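Local coordinates for computational designed protein based on evolution (Synthetic construct, PDB 6JCC) that is of unknown function but is a computationally designed, evolution-based helical protein that probably adopts the caspase recruitment domain fold, at residues Gln8-Asn22 with Tyr83-Pro95. Residues are numbered along the deposited sequence; the frame is centred on the assembly and turned at random.
Sequences QREFLLEILAEIIAN and YQALADKLKKYLP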
# COMPACT_ATOMS: atom_id res chain seq x y z
N GLN A 8 13.32 -7.25 -2.07
CA GLN A 8 12.52 -6.04 -1.84
C GLN A 8 11.06 -6.19 -2.28
O GLN A 8 10.13 -5.79 -1.57
CB GLN A 8 13.18 -4.87 -2.56
CG GLN A 8 12.46 -3.55 -2.46
CD GLN A 8 13.28 -2.40 -3.00
OE1 GLN A 8 14.30 -2.61 -3.67
NE2 GLN A 8 12.85 -1.18 -2.72
N ARG A 9 10.86 -6.78 -3.45
CA ARG A 9 9.51 -7.09 -3.95
C ARG A 9 8.76 -7.99 -2.98
O ARG A 9 7.62 -7.71 -2.62
CB ARG A 9 9.62 -7.79 -5.31
CG ARG A 9 8.29 -8.17 -5.96
CD ARG A 9 8.54 -9.22 -7.02
NE ARG A 9 7.32 -9.64 -7.72
CZ ARG A 9 6.76 -9.01 -8.76
NH1 ARG A 9 7.28 -7.89 -9.26
NH2 ARG A 9 5.66 -9.52 -9.30
N GLU A 10 9.42 -9.07 -2.57
CA GLU A 10 8.86 -10.03 -1.62
C GLU A 10 8.46 -9.36 -0.30
O GLU A 10 7.37 -9.59 0.21
CB GLU A 10 9.85 -11.17 -1.36
N PHE A 11 9.34 -8.51 0.22
CA PHE A 11 9.06 -7.78 1.45
C PHE A 11 7.93 -6.78 1.32
O PHE A 11 7.09 -6.69 2.20
CB PHE A 11 10.30 -7.04 1.95
CG PHE A 11 11.12 -7.85 2.88
CD1 PHE A 11 10.61 -8.20 4.12
CD2 PHE A 11 12.39 -8.26 2.54
CE1 PHE A 11 11.36 -8.96 5.00
CE2 PHE A 11 13.15 -9.01 3.41
CZ PHE A 11 12.63 -9.37 4.64
N LEU A 12 7.92 -6.04 0.22
CA LEU A 12 6.84 -5.08 -0.04
C LEU A 12 5.50 -5.79 -0.10
O LEU A 12 4.53 -5.33 0.50
CB LEU A 12 7.11 -4.29 -1.32
CG LEU A 12 6.06 -3.24 -1.72
CD1 LEU A 12 5.77 -2.24 -0.61
CD2 LEU A 12 6.51 -2.51 -2.98
N LEU A 13 5.45 -6.91 -0.81
CA LEU A 13 4.24 -7.73 -0.86
C LEU A 13 3.82 -8.25 0.51
O LEU A 13 2.64 -8.23 0.84
CB LEU A 13 4.42 -8.90 -1.83
CG LEU A 13 4.42 -8.53 -3.32
CD1 LEU A 13 4.88 -9.72 -4.14
CD2 LEU A 13 3.04 -8.07 -3.77
N GLU A 14 4.79 -8.70 1.31
CA GLU A 14 4.52 -9.19 2.66
C GLU A 14 3.97 -8.09 3.57
O GLU A 14 3.06 -8.33 4.35
CB GLU A 14 5.80 -9.77 3.28
N ILE A 15 4.54 -6.89 3.46
CA ILE A 15 4.10 -5.75 4.27
C ILE A 15 2.69 -5.31 3.88
O ILE A 15 1.88 -5.03 4.75
CB ILE A 15 5.09 -4.57 4.17
CG1 ILE A 15 6.41 -4.97 4.81
CG2 ILE A 15 4.55 -3.33 4.89
CD1 ILE A 15 7.60 -4.29 4.21
N LEU A 16 2.42 -5.24 2.58
CA LEU A 16 1.07 -4.91 2.11
C LEU A 16 0.04 -5.93 2.59
O LEU A 16 -1.03 -5.56 3.05
CB LEU A 16 1.03 -4.80 0.58
CG LEU A 16 1.78 -3.61 -0.04
CD1 LEU A 16 1.89 -3.77 -1.54
CD2 LEU A 16 1.13 -2.28 0.31
N ALA A 17 0.39 -7.22 2.52
CA ALA A 17 -0.48 -8.28 3.05
C ALA A 17 -0.72 -8.16 4.55
O ALA A 17 -1.84 -8.36 5.03
CB ALA A 17 0.09 -9.66 2.71
N GLU A 18 0.33 -7.83 5.30
CA GLU A 18 0.24 -7.64 6.75
C GLU A 18 -0.64 -6.44 7.11
O GLU A 18 -1.44 -6.52 8.04
CB GLU A 18 1.63 -7.52 7.37
CG GLU A 18 1.63 -7.42 8.89
CD GLU A 18 3.02 -7.51 9.50
OE1 GLU A 18 4.02 -7.55 8.74
OE2 GLU A 18 3.11 -7.53 10.74
N ILE A 19 -0.48 -5.34 6.38
CA ILE A 19 -1.36 -4.17 6.55
C ILE A 19 -2.81 -4.58 6.33
O ILE A 19 -3.67 -4.31 7.18
CB ILE A 19 -0.97 -3.01 5.59
CG1 ILE A 19 0.36 -2.39 6.01
CG2 ILE A 19 -2.04 -1.92 5.58
CD1 ILE A 19 1.06 -1.62 4.91
N ILE A 20 -3.07 -5.24 5.21
CA ILE A 20 -4.41 -5.70 4.83
C ILE A 20 -5.03 -6.63 5.89
O ILE A 20 -6.22 -6.53 6.18
CB ILE A 20 -4.38 -6.40 3.44
CG1 ILE A 20 -4.14 -5.36 2.34
CG2 ILE A 20 -5.68 -7.15 3.15
CD1 ILE A 20 -3.61 -5.93 1.05
N ALA A 21 -4.21 -7.50 6.48
CA ALA A 21 -4.68 -8.40 7.55
C ALA A 21 -5.20 -7.65 8.79
O ALA A 21 -6.10 -8.13 9.47
CB ALA A 21 -3.57 -9.36 7.95
N ASN A 22 -4.62 -6.48 9.05
CA ASN A 22 -4.96 -5.68 10.23
C ASN A 22 -5.94 -4.54 10.00
O ASN A 22 -6.67 -4.17 10.91
CB ASN A 22 -3.68 -5.07 10.81
CG ASN A 22 -2.77 -6.11 11.43
OD1 ASN A 22 -3.12 -6.74 12.42
ND2 ASN A 22 -1.59 -6.29 10.85
N TYR A 83 -0.10 2.12 13.58
CA TYR A 83 0.82 1.10 13.04
C TYR A 83 2.17 1.70 12.67
O TYR A 83 2.50 1.87 11.50
CB TYR A 83 0.18 0.39 11.85
CG TYR A 83 -1.09 -0.33 12.23
CD1 TYR A 83 -1.05 -1.59 12.81
CD2 TYR A 83 -2.34 0.28 12.05
CE1 TYR A 83 -2.22 -2.25 13.19
CE2 TYR A 83 -3.51 -0.37 12.43
CZ TYR A 83 -3.44 -1.63 13.00
OH TYR A 83 -4.59 -2.28 13.37
N GLN A 84 2.96 2.01 13.70
CA GLN A 84 4.28 2.63 13.53
C GLN A 84 5.26 1.69 12.82
O GLN A 84 5.94 2.10 11.88
CB GLN A 84 4.87 3.05 14.88
CG GLN A 84 4.13 4.19 15.57
CD GLN A 84 4.33 5.55 14.91
OE1 GLN A 84 5.37 5.82 14.32
NE2 GLN A 84 3.33 6.42 15.03
N ALA A 85 5.33 0.44 13.28
CA ALA A 85 6.25 -0.55 12.71
C ALA A 85 5.96 -0.85 11.24
O ALA A 85 6.89 -0.90 10.43
CB ALA A 85 6.22 -1.84 13.53
N LEU A 86 4.69 -1.03 10.90
CA LEU A 86 4.31 -1.23 9.49
C LEU A 86 4.59 -0.00 8.62
O LEU A 86 4.99 -0.14 7.47
CB LEU A 86 2.85 -1.64 9.36
CG LEU A 86 2.48 -3.00 9.96
CD1 LEU A 86 0.98 -3.23 9.84
CD2 LEU A 86 3.24 -4.14 9.30
N ALA A 87 4.39 1.19 9.18
CA ALA A 87 4.74 2.44 8.49
C ALA A 87 6.24 2.51 8.19
O ALA A 87 6.65 2.88 7.08
CB ALA A 87 4.29 3.64 9.29
N ASP A 88 7.06 2.14 9.18
CA ASP A 88 8.51 2.12 9.01
C ASP A 88 8.97 1.08 8.00
O ASP A 88 9.84 1.37 7.18
CB ASP A 88 9.21 1.85 10.34
CG ASP A 88 9.06 2.99 11.33
OD1 ASP A 88 8.84 4.14 10.91
OD2 ASP A 88 9.18 2.72 12.53
N LYS A 89 8.39 -0.12 8.07
CA LYS A 89 8.71 -1.19 7.12
C LYS A 89 8.29 -0.83 5.70
O LYS A 89 9.04 -1.07 4.75
CB LYS A 89 8.05 -2.51 7.53
CG LYS A 89 8.70 -3.17 8.73
CD LYS A 89 7.86 -4.33 9.25
CE LYS A 89 8.55 -5.08 10.37
NZ LYS A 89 8.85 -4.23 11.56
N LEU A 90 7.11 -0.25 5.55
CA LEU A 90 6.62 0.15 4.24
C LEU A 90 7.50 1.23 3.61
O LEU A 90 7.87 1.13 2.44
CB LEU A 90 5.18 0.63 4.30
CG LEU A 90 4.53 0.94 2.95
CD1 LEU A 90 4.50 -0.26 2.02
CD2 LEU A 90 3.12 1.42 3.21
N LYS A 91 7.84 2.26 4.39
CA LYS A 91 8.74 3.33 3.93
C LYS A 91 10.10 2.79 3.46
O LYS A 91 10.66 3.27 2.47
CB LYS A 91 8.93 4.38 5.03
N LYS A 92 10.61 1.78 4.17
CA LYS A 92 11.89 1.13 3.84
C LYS A 92 11.86 0.45 2.47
O LYS A 92 12.79 0.63 1.68
CB LYS A 92 12.25 0.11 4.92
CG LYS A 92 13.62 -0.55 4.78
CD LYS A 92 13.77 -1.69 5.77
CE LYS A 92 15.20 -2.18 5.87
NZ LYS A 92 15.31 -3.39 6.74
N TYR A 93 10.81 -0.33 2.21
CA TYR A 93 10.74 -1.15 1.00
C TYR A 93 10.00 -0.52 -0.19
O TYR A 93 10.03 -1.08 -1.29
CB TYR A 93 10.15 -2.53 1.34
CG TYR A 93 11.07 -3.34 2.22
CD1 TYR A 93 12.25 -3.89 1.72
CD2 TYR A 93 10.78 -3.54 3.57
CE1 TYR A 93 13.10 -4.63 2.53
CE2 TYR A 93 11.61 -4.28 4.39
CZ TYR A 93 12.78 -4.82 3.87
OH TYR A 93 13.61 -5.55 4.68
N LEU A 94 9.37 0.63 0.01
CA LEU A 94 8.79 1.38 -1.11
C LEU A 94 9.92 1.89 -1.99
O LEU A 94 10.82 2.56 -1.48
CB LEU A 94 7.97 2.59 -0.65
CG LEU A 94 6.50 2.38 -0.31
CD1 LEU A 94 5.91 3.66 0.25
CD2 LEU A 94 5.70 1.93 -1.51
N PRO A 95 9.89 1.61 -3.30
CA PRO A 95 10.93 2.10 -4.20
C PRO A 95 10.57 3.48 -4.76
O PRO A 95 10.65 3.71 -5.97
CB PRO A 95 10.93 1.04 -5.29
CG PRO A 95 9.48 0.73 -5.44
CD PRO A 95 8.91 0.79 -4.04
O HOH W 1 -4.16 -4.70 14.39
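Phe11 and Tyr93 lie ring against ring, their planes 11° apart but slid so far that each ring mainly covers the other's substituent. Phe11 CB sits over the centre of the Tyr93 ring, 3.5 Å from its centroid and almost on the normal, a CH-pi contact, while Tyr93 OH hangs over the centre of the Phe11 ring. The opposite face of Tyr93 takes Lys92 CG. Ile15 CD1 comes in obliquely, 3.3 Å from Tyr93 CD2, the side chains crossing at about a right angle. An alanine in place of Tyr93 would remove the ring beneath Phe11 CB and probably leave the Phe11 ring free to turn and a gap beside Ile15 CD1.

Where Tyr93 ends helix 84-93, its carbonyl O accepts Gln8 NE2 at 3.2 Å in one of two modelled Gln8 conformers, hence less certainly; the N-H points nearly straight at it (168°), yet the donor stands above the carbonyl plane. Gln8 there reaches this far because CG is anti to the backbone N (chi1 178°) and the chain beyond is extended.

The two segments carry the first and last helices of a six-helix bundle consistent with a Death-clan CARD fold, running antiparallel with axes 9.5 Å apart. Their packing is knobs-into-holes: Ile15 fits among Leu86, Lys89, Leu90 and Tyr93, and Leu90 returns the fit among Leu12, Leu16, Ile19 and Ile15. Leu90 CD1 and Leu12 CD1 meet at 3.5 Å, and the same leucines touch helices 68-80 and 52-63 respectively.

Toward the other end, Leu86 splits its methyls: CD2 lies against the Glu18 carboxylate, 3.4 Å from Glu18 CD, and CD1 faces Ile19 CG1. Beyond it, a water in the plane of the Tyr83 ring at its edge donates to Asn22 OD1 and hydrogen-bonds Tyr83 OH at 2.7 Å.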